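PDB 4AB5: transcriptional regulator, LYSR family from Neisseria meningitidis, which probably regulates methionine biosynthesis genes as a DNA-binding, MetR-like transcription factor, present here as its regulatory, effector-binding-type domain. Local coordinates for residues Phe78-Val83 against Ala155-Thr160; Arg57-Ile62 against Ala187-Asp192; Trp98-Phe103 against Ile126-Asn131; Gly8-Ala13 against Ser196-Phe201. One frame throughout, in Å; residues are numbered along the deposited sequence.

Contact 1: Phe78-Val83 against Ala155-Thr160; sequences FAYEMV and ALPYWT
Three backbone hydrogen bonds close the antiparallel seam where strand 72-86 meets the end of strand 154-157 and the first turn of helix 158-166. Val83 and Leu156 form a hydrogen-bonded pair: Val83 N reaches Leu156 O at 2.8 Å, from above the carbonyl plane, and Leu156 N returns to Val83 O at 2.9 Å, nearly along the C=O axis. Met82 and Pro157 form the non-hydrogen-bonded pair that follows, and one residue further on Glu81 O accepts from Tyr158 N at 2.9 Å, the C=O...N angle 171°; Pro157 is the N-cap residue. The same oxygen also receives a CA-H...O contact from Pro157. A water weakly bridges Glu81 OE1 and Trp159 N in the opening turn. Beside this polar seam, Tyr80 CG lies in the crowded position between backbone N and carbonyl carbon (chi1 52°). Its ring takes the edge of Trp159 on one face, the two planes at 90°, with Trp159 NE1 over the ring centre and 3.6 Å from Tyr80 CD2. Pro157 CB packs 3.5 Å from Tyr80 CE1, while selenomethionine Met82 curls its SE and CE against Pro157 and Ala155. Tyr80 is backbone hydrogen-bonded on its other side to Ser182 of strand 171-189. The cross-strand hydrogen bonding thus continues to the first helical residue, Tyr158, while the indole N-H points at the Tyr80 pi face.

Contact 2: Arg57-Ile62 against Ala187-Asp192; sequences RADLAI and AIRTED
An antiparallel pairing in the central sheet of the periplasmic-binding-protein-like fold joins strand 60-63 to the end of strand 171-189. Ala61 and Ala187 form a hydrogen-bonded pair: Ala61 N gives to Ala187 O at 2.8 Å, and Ala187 N gives to Ala61 O at 2.7 Å with an N-H...O angle of 175°, both donors in the carbonyl plane. Ala61 CB and Ala187 CB share one face of the sheet, 4.2 Å apart. Leu60 CG is anti to the backbone N (chi1 -167°), which lays CD1 3.8 Å from Ile188 CG2. Beyond the pairing, Arg189 runs extended from CG to NE alongside Asp59. Its NH1 makes a salt bridge with Asp192 OD2 at 2.8 Å, only a weak hydrogen bond because its angle is poor, and a long one with Asp59 OD1 at 3.7 Å; the carboxylate of Asp59 is turned 61° from the guanidinium. Asp59, Arg189 and Asp192 thus form a salt-bridge network, and Arg11 of strand 8-13 is the stronger partner of Asp59, which probably offsets the nearby acids. On one face helix 50-54 covers both alanines through Leu53; helix 196-212 packs on Leu60 through Cys202 and on Ile188 through Leu198, and strand 8-13 lies alongside strand 60-63.

Contact 3: Trp98-Phe103 against Ile126-Asn131; sequences WTAEDF and IPKNIN
Glu101 and Lys128 both start with CG anti to the carbonyl carbon (chi1 -72° and -81°), and both chains then bend at chi2, so that the two side chains cross at about a right angle and bring their charged ends together. Past its bend Lys128 is extended, and NZ gives a hydrogen bond within a salt bridge to Glu101 OE2 at 3.2 Å, meeting the syn lone pair, on the side of the other oxygen. That other oxygen is tied in through a water, which donates to Glu101 OE1 at 2.6 Å and accepts from Lys128 NZ at 2.7 Å. Carboxylate, ammonium and water thus close a small polar ring between two exposed side chains. Beneath it, the methylene CD of Lys128 lies 3.8 Å from Ala100 CB. Ile130, with CG1 beside its backbone N, extends CD1 to Ala100, 3.9 Å from CB and 3.6 Å from the carbonyl O, and its CG2 approaches Phe103 CB more loosely. Both backbones are shaped by turns. Thr99 N gives to Asp102 OD2 at 2.8 Å, approaching from above the carboxylate plane, and the same oxygen makes a salt bridge with Lys95. In 126-131, Asn129 has positive phi and is the C-prime residue of a Schellman motif that ends helix 119-125, turning the chain so that Ile130 can face inward. There Leu125 packs against both Ile130 and Phe103. The chemistry is layered: a hydrated ion pair outside, probably weakened by solvent screening, and an apolar underside made by Ala100, Ile130 and Phe103.

Contact 4: Gly8-Ala13 against Ser196-Phe201; sequences GELRIA and SYLNNF
Leu10, Ile12 and Gly8 meet Phe201, Leu198 and Tyr197 in the close-packed part of this strand-on-helix contact, where strand 8-13 runs under the start of helix 196-212 at 37° between their directions. Leu10 CG is anti to the backbone N (chi1 177°), and its two methyls divide the work. CD2 sits over the face of the Phe201 ring in a CH-pi contact, 4.1 Å from the centroid, whereas CD1 slides past Leu198 CD2 at 3.7 Å. Phe201, also anti to its backbone N (chi1 -172°), meets Ile12 tip to tip, with CZ 3.7 Å from Ile12 CD1. Phe30 of helix 20-33 adds an edge-to-face ring contact to Phe201 and also touches Leu10. Tyr197, its CG between backbone N and carbonyl carbon, packs just as closely: its OH lies 3.7 Å from Gly8 CA and 3.6 Å from Glu9 N, not hydrogen-bonded, in room left by the missing side chain of Gly8. The loose, solvent side belongs to exposed Glu9, whose CB points away from the helix, and to partly exposed Arg11, which does not touch 196-201. Cohesion between helix and strand thus rests on dispersion and a methyl-on-ring contact, with the strand's charged groups kept off the helix side.

Overall arrangement
Contact 4 is the outermost along the chain; contacts 2, 1 and 3 follow inward, each lying between the segments of the one before. Contacts 2 and 4 have centres 8 Å apart and touch directly, strands 60-63 and 8-13 being sheet neighbours. Contact 1, its centre 25 Å from both, reaches the same mixed sheet through strand 72-86, which pairs with strand 171-189. Contact 3 lies on the opposite side of the chain's centre from contacts 2 and 4, with centres 35 and 39 Å away. This spread fits the two-lobed, periplasmic-binding-protein-like fold of LysR regulatory domains, with long strands 72-86 and 171-189 spanning the molecule.

Contact 1: Phe78-Val83 against Ala155-Thr160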
# COMPACT_ATOMS: atom_id res chain seq x y z
N PHE B 78 -5.44 -19.49 -8.33
CA PHE B 78 -4.84 -19.24 -9.64
C PHE B 78 -3.32 -19.15 -9.59
O PHE B 78 -2.75 -18.84 -8.54
CB PHE B 78 -5.39 -17.95 -10.28
CG PHE B 78 -5.66 -16.80 -9.33
CD1 PHE B 78 -4.61 -16.07 -8.77
CD2 PHE B 78 -6.96 -16.43 -9.00
CE1 PHE B 78 -4.86 -15.01 -7.89
CE2 PHE B 78 -7.21 -15.37 -8.13
CZ PHE B 78 -6.16 -14.67 -7.57
N ALA B 79 -2.67 -19.38 -10.75
CA ALA B 79 -1.23 -19.25 -10.95
C ALA B 79 -0.95 -18.07 -11.89
O ALA B 79 -1.82 -17.70 -12.70
CB ALA B 79 -0.65 -20.54 -11.53
N TYR B 80 0.24 -17.46 -11.78
CA TYR B 80 0.67 -16.34 -12.62
C TYR B 80 2.19 -16.24 -12.67
O TYR B 80 2.87 -16.74 -11.77
CB TYR B 80 0.04 -14.99 -12.19
CG TYR B 80 0.20 -14.64 -10.73
CD1 TYR B 80 1.38 -14.11 -10.23
CD2 TYR B 80 -0.86 -14.79 -9.84
CE1 TYR B 80 1.53 -13.79 -8.89
CE2 TYR B 80 -0.74 -14.44 -8.49
CZ TYR B 80 0.46 -13.94 -8.02
OH TYR B 80 0.62 -13.60 -6.69
N GLU B 81 2.72 -15.57 -13.71
CA GLU B 81 4.15 -15.37 -13.89
C GLU B 81 4.70 -14.17 -13.14
O GLU B 81 4.10 -13.09 -13.13
CB GLU B 81 4.59 -15.38 -15.38
CG GLU B 81 3.98 -14.31 -16.29
CD GLU B 81 2.61 -14.59 -16.90
OE1 GLU B 81 1.62 -14.65 -16.14
OE2 GLU B 81 2.53 -14.63 -18.15
N MSE B 82 5.84 -14.40 -12.48
CA MSE B 82 6.62 -13.40 -11.76
C MSE B 82 7.60 -12.86 -12.79
O MSE B 82 8.41 -13.61 -13.35
CB MSE B 82 7.39 -14.02 -10.57
CG MSE B 82 6.49 -14.46 -9.43
SE MSE B 82 5.67 -12.98 -8.47
CE MSE B 82 7.30 -12.17 -7.69
N VAL B 83 7.46 -11.57 -13.10
CA VAL B 83 8.32 -10.94 -14.10
C VAL B 83 9.33 -10.03 -13.44
O VAL B 83 9.05 -9.45 -12.39
CB VAL B 83 7.53 -10.22 -15.24
CG1 VAL B 83 6.69 -11.22 -16.05
CG2 VAL B 83 6.66 -9.07 -14.72
N ALA B 155 11.04 -8.16 -8.80
CA ALA B 155 10.26 -9.27 -9.32
C ALA B 155 8.83 -9.06 -8.85
O ALA B 155 8.58 -8.98 -7.64
CB ALA B 155 10.79 -10.60 -8.82
N LEU B 156 7.90 -8.90 -9.79
CA LEU B 156 6.50 -8.66 -9.46
C LEU B 156 5.57 -9.45 -10.37
O LEU B 156 5.99 -9.79 -11.48
CB LEU B 156 6.17 -7.15 -9.55
CG LEU B 156 6.72 -6.24 -8.44
CD1 LEU B 156 6.57 -4.79 -8.83
CD2 LEU B 156 6.04 -6.51 -7.11
N PRO B 157 4.31 -9.76 -9.95
CA PRO B 157 3.40 -10.47 -10.86
C PRO B 157 3.19 -9.67 -12.14
O PRO B 157 3.19 -8.44 -12.09
CB PRO B 157 2.09 -10.54 -10.06
CG PRO B 157 2.47 -10.35 -8.64
CD PRO B 157 3.65 -9.44 -8.66
N TYR B 158 3.04 -10.35 -13.28
CA TYR B 158 2.82 -9.68 -14.56
C TYR B 158 1.59 -8.75 -14.50
O TYR B 158 1.66 -7.62 -14.99
CB TYR B 158 2.71 -10.71 -15.71
CG TYR B 158 2.34 -10.08 -17.04
CD1 TYR B 158 3.28 -9.37 -17.78
CD2 TYR B 158 1.03 -10.13 -17.52
CE1 TYR B 158 2.94 -8.74 -18.98
CE2 TYR B 158 0.68 -9.51 -18.71
CZ TYR B 158 1.64 -8.83 -19.45
OH TYR B 158 1.31 -8.20 -20.62
N TRP B 159 0.48 -9.22 -13.89
CA TRP B 159 -0.74 -8.41 -13.78
C TRP B 159 -0.55 -7.07 -13.04
O TRP B 159 -1.18 -6.08 -13.43
CB TRP B 159 -1.93 -9.23 -13.22
CG TRP B 159 -1.70 -9.81 -11.86
CD1 TRP B 159 -1.29 -11.08 -11.58
CD2 TRP B 159 -1.90 -9.15 -10.60
NE1 TRP B 159 -1.21 -11.25 -10.21
CE2 TRP B 159 -1.55 -10.08 -9.59
CE3 TRP B 159 -2.32 -7.86 -10.22
CZ2 TRP B 159 -1.63 -9.76 -8.23
CZ3 TRP B 159 -2.38 -7.55 -8.87
CH2 TRP B 159 -2.04 -8.49 -7.89
N THR B 160 0.31 -7.03 -12.00
CA THR B 160 0.63 -5.83 -11.21
C THR B 160 1.45 -4.83 -12.06
O THR B 160 1.21 -3.62 -11.99
CB THR B 160 1.47 -6.20 -9.96
OG1 THR B 160 1.05 -7.44 -9.41
CG2 THR B 160 1.44 -5.12 -8.89
O HOH W 1 -0.14 -12.27 -14.60

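Contact 2: Arg57-Ile62 against Ala187-Asp192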
# COMPACT_ATOMS: atom_id res chain seq x y z
N ARG B 57 -7.47 -18.64 15.16
CA ARG B 57 -7.21 -17.20 15.13
C ARG B 57 -7.60 -16.61 13.77
O ARG B 57 -7.65 -15.39 13.63
CB ARG B 57 -5.73 -16.93 15.44
CG ARG B 57 -5.25 -17.42 16.80
CD ARG B 57 -4.95 -16.29 17.78
NE ARG B 57 -3.92 -15.37 17.31
CZ ARG B 57 -2.61 -15.56 17.45
NH1 ARG B 57 -2.15 -16.67 18.02
NH2 ARG B 57 -1.75 -14.66 17.00
N ALA B 58 -7.88 -17.49 12.78
CA ALA B 58 -8.28 -17.15 11.41
C ALA B 58 -9.14 -18.28 10.83
O ALA B 58 -8.99 -19.43 11.24
CB ALA B 58 -7.06 -16.90 10.53
N ASP B 59 -10.01 -17.96 9.86
CA ASP B 59 -10.94 -18.91 9.22
C ASP B 59 -10.55 -19.29 7.78
O ASP B 59 -10.89 -20.38 7.32
CB ASP B 59 -12.38 -18.40 9.29
CG ASP B 59 -12.78 -17.91 10.67
OD1 ASP B 59 -13.08 -18.76 11.54
OD2 ASP B 59 -12.75 -16.68 10.89
N LEU B 60 -9.79 -18.41 7.09
CA LEU B 60 -9.30 -18.65 5.74
C LEU B 60 -7.94 -17.97 5.57
O LEU B 60 -7.76 -16.84 6.02
CB LEU B 60 -10.31 -18.16 4.69
CG LEU B 60 -10.11 -18.58 3.24
CD1 LEU B 60 -11.45 -18.82 2.58
CD2 LEU B 60 -9.36 -17.50 2.45
N ALA B 61 -6.99 -18.68 4.92
CA ALA B 61 -5.65 -18.16 4.67
C ALA B 61 -5.26 -18.19 3.19
O ALA B 61 -5.51 -19.18 2.51
CB ALA B 61 -4.63 -18.93 5.49
N ILE B 62 -4.66 -17.08 2.70
CA ILE B 62 -4.15 -16.97 1.33
C ILE B 62 -2.70 -17.44 1.41
O ILE B 62 -1.90 -16.85 2.15
CB ILE B 62 -4.30 -15.53 0.75
CG1 ILE B 62 -5.78 -15.02 0.79
CG2 ILE B 62 -3.67 -15.39 -0.65
CD1 ILE B 62 -6.92 -15.89 0.06
N ALA B 187 -6.51 -21.60 2.05
CA ALA B 187 -6.46 -22.65 3.05
C ALA B 187 -7.55 -22.44 4.10
O ALA B 187 -7.78 -21.31 4.54
CB ALA B 187 -5.09 -22.66 3.72
N ILE B 188 -8.25 -23.52 4.47
CA ILE B 188 -9.27 -23.55 5.52
C ILE B 188 -9.05 -24.82 6.37
O ILE B 188 -8.28 -25.71 5.97
CB ILE B 188 -10.74 -23.47 4.97
CG1 ILE B 188 -11.10 -24.65 4.04
CG2 ILE B 188 -11.07 -22.11 4.36
CD1 ILE B 188 -12.60 -24.87 3.81
N ARG B 189 -9.75 -24.92 7.52
CA ARG B 189 -9.70 -26.11 8.37
C ARG B 189 -10.52 -27.16 7.65
O ARG B 189 -11.45 -26.81 6.92
CB ARG B 189 -10.34 -25.84 9.73
CG ARG B 189 -9.58 -24.91 10.65
CD ARG B 189 -10.46 -24.63 11.85
NE ARG B 189 -10.16 -23.34 12.47
CZ ARG B 189 -10.73 -22.18 12.14
NH1 ARG B 189 -11.64 -22.14 11.17
NH2 ARG B 189 -10.40 -21.07 12.77
N THR B 190 -10.19 -28.43 7.82
CA THR B 190 -10.94 -29.52 7.19
C THR B 190 -12.38 -29.60 7.73
O THR B 190 -13.29 -29.94 6.97
CB THR B 190 -10.14 -30.84 7.24
OG1 THR B 190 -8.84 -30.57 6.72
CG2 THR B 190 -10.78 -31.95 6.41
N GLU B 191 -12.61 -29.23 9.02
CA GLU B 191 -13.94 -29.22 9.64
C GLU B 191 -14.84 -28.18 8.95
O GLU B 191 -16.04 -28.40 8.83
CB GLU B 191 -13.85 -28.91 11.15
CG GLU B 191 -15.13 -29.20 11.94
CD GLU B 191 -16.24 -28.15 11.94
OE1 GLU B 191 -15.95 -26.99 12.30
OE2 GLU B 191 -17.39 -28.49 11.58
N ASP B 192 -14.26 -27.08 8.49
CA ASP B 192 -14.98 -25.97 7.87
C ASP B 192 -15.27 -26.12 6.37
O ASP B 192 -15.90 -25.22 5.79
CB ASP B 192 -14.25 -24.65 8.18
CG ASP B 192 -14.36 -24.18 9.62
OD1 ASP B 192 -14.92 -24.91 10.44
OD2 ASP B 192 -13.90 -23.07 9.90

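Contact 3: Trp98-Phe103 against Ile126-Asn131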
# COMPACT_ATOMS: atom_id res chain seq x y z
N TRP B 98 16.46 -13.30 -17.73
CA TRP B 98 17.41 -13.05 -16.65
C TRP B 98 17.71 -14.35 -15.91
O TRP B 98 16.80 -14.98 -15.38
CB TRP B 98 16.88 -12.00 -15.66
CG TRP B 98 16.62 -10.63 -16.23
CD1 TRP B 98 16.94 -10.19 -17.48
CD2 TRP B 98 16.02 -9.52 -15.55
NE1 TRP B 98 16.57 -8.87 -17.63
CE2 TRP B 98 16.01 -8.44 -16.45
CE3 TRP B 98 15.50 -9.34 -14.26
CZ2 TRP B 98 15.46 -7.19 -16.12
CZ3 TRP B 98 14.99 -8.09 -13.92
CH2 TRP B 98 14.96 -7.04 -14.84
N THR B 99 18.99 -14.75 -15.90
CA THR B 99 19.44 -15.95 -15.18
C THR B 99 19.62 -15.53 -13.71
O THR B 99 19.72 -14.33 -13.44
CB THR B 99 20.78 -16.49 -15.77
OG1 THR B 99 21.82 -15.53 -15.57
CG2 THR B 99 20.68 -16.86 -17.25
N ALA B 100 19.70 -16.49 -12.78
CA ALA B 100 19.93 -16.22 -11.36
C ALA B 100 21.19 -15.34 -11.14
O ALA B 100 21.16 -14.40 -10.34
CB ALA B 100 20.07 -17.53 -10.60
N GLU B 101 22.25 -15.61 -11.93
CA GLU B 101 23.54 -14.90 -11.93
C GLU B 101 23.43 -13.42 -12.34
O GLU B 101 24.30 -12.63 -11.97
CB GLU B 101 24.55 -15.63 -12.83
CG GLU B 101 25.09 -16.94 -12.26
CD GLU B 101 24.19 -18.17 -12.30
OE1 GLU B 101 23.14 -18.13 -12.97
OE2 GLU B 101 24.55 -19.18 -11.64
N ASP B 102 22.38 -13.03 -13.10
CA ASP B 102 22.15 -11.64 -13.54
C ASP B 102 21.74 -10.71 -12.39
O ASP B 102 21.83 -9.49 -12.52
CB ASP B 102 21.15 -11.57 -14.70
CG ASP B 102 21.63 -12.19 -16.00
OD1 ASP B 102 22.83 -12.03 -16.33
OD2 ASP B 102 20.80 -12.79 -16.72
N PHE B 103 21.31 -11.30 -11.26
CA PHE B 103 20.89 -10.62 -10.04
C PHE B 103 22.08 -10.30 -9.11
O PHE B 103 21.93 -9.44 -8.24
CB PHE B 103 19.85 -11.47 -9.28
CG PHE B 103 18.54 -11.68 -10.01
CD1 PHE B 103 18.38 -12.73 -10.91
CD2 PHE B 103 17.46 -10.83 -9.78
CE1 PHE B 103 17.17 -12.91 -11.58
CE2 PHE B 103 16.25 -11.02 -10.46
CZ PHE B 103 16.12 -12.06 -11.35
N ILE B 126 18.39 -18.07 -3.27
CA ILE B 126 18.86 -18.81 -2.09
C ILE B 126 19.47 -20.17 -2.50
O ILE B 126 20.63 -20.39 -2.12
CB ILE B 126 17.79 -18.93 -0.96
CG1 ILE B 126 17.38 -17.55 -0.39
CG2 ILE B 126 18.20 -19.92 0.16
CD1 ILE B 126 16.09 -17.60 0.22
N PRO B 127 18.81 -21.04 -3.33
CA PRO B 127 19.44 -22.32 -3.71
C PRO B 127 20.73 -22.21 -4.50
O PRO B 127 21.52 -23.16 -4.49
CB PRO B 127 18.35 -23.05 -4.51
CG PRO B 127 17.40 -22.02 -4.92
CD PRO B 127 17.43 -20.96 -3.87
N LYS B 128 20.96 -21.08 -5.18
CA LYS B 128 22.18 -20.86 -5.94
C LYS B 128 23.21 -20.09 -5.12
O LYS B 128 24.33 -19.87 -5.60
CB LYS B 128 21.87 -20.15 -7.27
CG LYS B 128 21.36 -21.09 -8.35
CD LYS B 128 21.88 -20.70 -9.71
CE LYS B 128 21.69 -21.82 -10.70
NZ LYS B 128 22.39 -21.54 -11.98
N ASN B 129 22.86 -19.74 -3.86
CA ASN B 129 23.69 -18.98 -2.92
C ASN B 129 23.91 -17.52 -3.38
O ASN B 129 24.99 -16.94 -3.20
CB ASN B 129 24.99 -19.73 -2.58
CG ASN B 129 25.72 -19.24 -1.35
OD1 ASN B 129 25.14 -19.07 -0.27
ND2 ASN B 129 27.02 -19.02 -1.49
N ILE B 130 22.85 -16.92 -3.96
CA ILE B 130 22.85 -15.54 -4.42
C ILE B 130 21.99 -14.71 -3.45
O ILE B 130 20.81 -14.98 -3.28
CB ILE B 130 22.40 -15.42 -5.91
CG1 ILE B 130 23.45 -16.07 -6.85
CG2 ILE B 130 22.13 -13.95 -6.30
CD1 ILE B 130 22.92 -16.64 -8.14
N ASN B 131 22.61 -13.73 -2.79
CA ASN B 131 21.96 -12.82 -1.85
C ASN B 131 22.35 -11.38 -2.27
O ASN B 131 23.31 -10.81 -1.74
CB ASN B 131 22.37 -13.14 -0.40
CG ASN B 131 21.74 -12.29 0.69
OD1 ASN B 131 20.79 -11.53 0.47
ND2 ASN B 131 22.24 -12.43 1.91
O HOH W 2 22.11 -20.11 -14.26

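Contact 4: Gly8-Ala13 against Ser196-Phe201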
# COMPACT_ATOMS: atom_id res chain seq x y z
N GLY B 8 -21.88 -16.02 10.77
CA GLY B 8 -20.56 -16.62 10.86
C GLY B 8 -19.43 -15.61 10.95
O GLY B 8 -19.66 -14.42 11.20
N GLU B 9 -18.19 -16.09 10.75
CA GLU B 9 -16.98 -15.28 10.83
C GLU B 9 -16.03 -15.66 9.71
O GLU B 9 -15.75 -16.85 9.51
CB GLU B 9 -16.26 -15.54 12.16
CG GLU B 9 -16.58 -14.57 13.28
CD GLU B 9 -16.18 -15.07 14.65
OE1 GLU B 9 -14.96 -15.23 14.90
OE2 GLU B 9 -17.08 -15.32 15.48
N LEU B 10 -15.51 -14.63 9.00
CA LEU B 10 -14.50 -14.83 7.98
C LEU B 10 -13.31 -13.91 8.26
O LEU B 10 -13.29 -12.77 7.82
CB LEU B 10 -15.09 -14.67 6.56
CG LEU B 10 -14.16 -14.78 5.33
CD1 LEU B 10 -13.17 -15.94 5.43
CD2 LEU B 10 -14.97 -14.89 4.06
N ARG B 11 -12.37 -14.42 9.08
CA ARG B 11 -11.13 -13.74 9.45
C ARG B 11 -10.10 -14.23 8.43
O ARG B 11 -9.76 -15.42 8.41
CB ARG B 11 -10.72 -14.06 10.91
CG ARG B 11 -11.76 -13.63 11.96
CD ARG B 11 -11.53 -14.28 13.32
NE ARG B 11 -11.72 -15.73 13.30
CZ ARG B 11 -11.36 -16.56 14.27
NH1 ARG B 11 -10.80 -16.08 15.37
NH2 ARG B 11 -11.55 -17.86 14.15
N ILE B 12 -9.69 -13.33 7.52
CA ILE B 12 -8.75 -13.63 6.44
C ILE B 12 -7.31 -13.38 6.86
O ILE B 12 -6.95 -12.26 7.17
CB ILE B 12 -9.13 -12.92 5.10
CG1 ILE B 12 -10.57 -13.28 4.64
CG2 ILE B 12 -8.13 -13.28 4.00
CD1 ILE B 12 -11.36 -12.14 4.16
N ALA B 13 -6.49 -14.45 6.87
CA ALA B 13 -5.07 -14.38 7.19
C ALA B 13 -4.29 -14.30 5.87
O ALA B 13 -4.43 -15.17 5.00
CB ALA B 13 -4.65 -15.60 8.00
N SER B 196 -20.58 -22.86 3.38
CA SER B 196 -20.89 -22.29 2.07
C SER B 196 -20.18 -20.99 1.75
O SER B 196 -19.63 -20.87 0.65
CB SER B 196 -22.40 -22.12 1.90
OG SER B 196 -22.99 -21.39 2.97
N TYR B 197 -20.18 -20.02 2.70
CA TYR B 197 -19.57 -18.71 2.52
C TYR B 197 -18.08 -18.75 2.28
O TYR B 197 -17.57 -17.96 1.49
CB TYR B 197 -19.94 -17.72 3.63
CG TYR B 197 -19.61 -18.16 5.04
CD1 TYR B 197 -18.35 -17.92 5.58
CD2 TYR B 197 -20.59 -18.71 5.86
CE1 TYR B 197 -18.05 -18.30 6.89
CE2 TYR B 197 -20.30 -19.07 7.18
CZ TYR B 197 -19.03 -18.87 7.69
OH TYR B 197 -18.73 -19.23 8.98
N LEU B 198 -17.37 -19.70 2.96
CA LEU B 198 -15.93 -19.90 2.80
C LEU B 198 -15.65 -20.32 1.38
O LEU B 198 -14.80 -19.72 0.72
CB LEU B 198 -15.39 -20.95 3.79
CG LEU B 198 -15.37 -20.59 5.27
CD1 LEU B 198 -14.82 -21.73 6.08
CD2 LEU B 198 -14.54 -19.33 5.53
N ASN B 199 -16.42 -21.30 0.88
CA ASN B 199 -16.34 -21.81 -0.48
C ASN B 199 -16.73 -20.73 -1.48
O ASN B 199 -16.06 -20.60 -2.51
CB ASN B 199 -17.21 -23.05 -0.63
CG ASN B 199 -16.49 -24.22 -1.22
OD1 ASN B 199 -16.78 -24.66 -2.33
ND2 ASN B 199 -15.42 -24.67 -0.57
N ASN B 200 -17.78 -19.93 -1.16
CA ASN B 200 -18.24 -18.86 -2.03
C ASN B 200 -17.24 -17.70 -2.08
O ASN B 200 -17.13 -17.05 -3.13
CB ASN B 200 -19.66 -18.43 -1.68
CG ASN B 200 -20.23 -17.41 -2.61
OD1 ASN B 200 -20.39 -17.62 -3.82
ND2 ASN B 200 -20.46 -16.25 -2.06
N PHE B 201 -16.48 -17.46 -0.99
CA PHE B 201 -15.45 -16.41 -1.00
C PHE B 201 -14.33 -16.76 -1.98
O PHE B 201 -13.82 -15.88 -2.67
CB PHE B 201 -14.88 -16.14 0.40
CG PHE B 201 -13.95 -14.94 0.46
CD1 PHE B 201 -14.42 -13.67 0.14
CD2 PHE B 201 -12.62 -15.09 0.84
CE1 PHE B 201 -13.56 -12.57 0.20
CE2 PHE B 201 -11.77 -13.98 0.91
CZ PHE B 201 -12.23 -12.73 0.57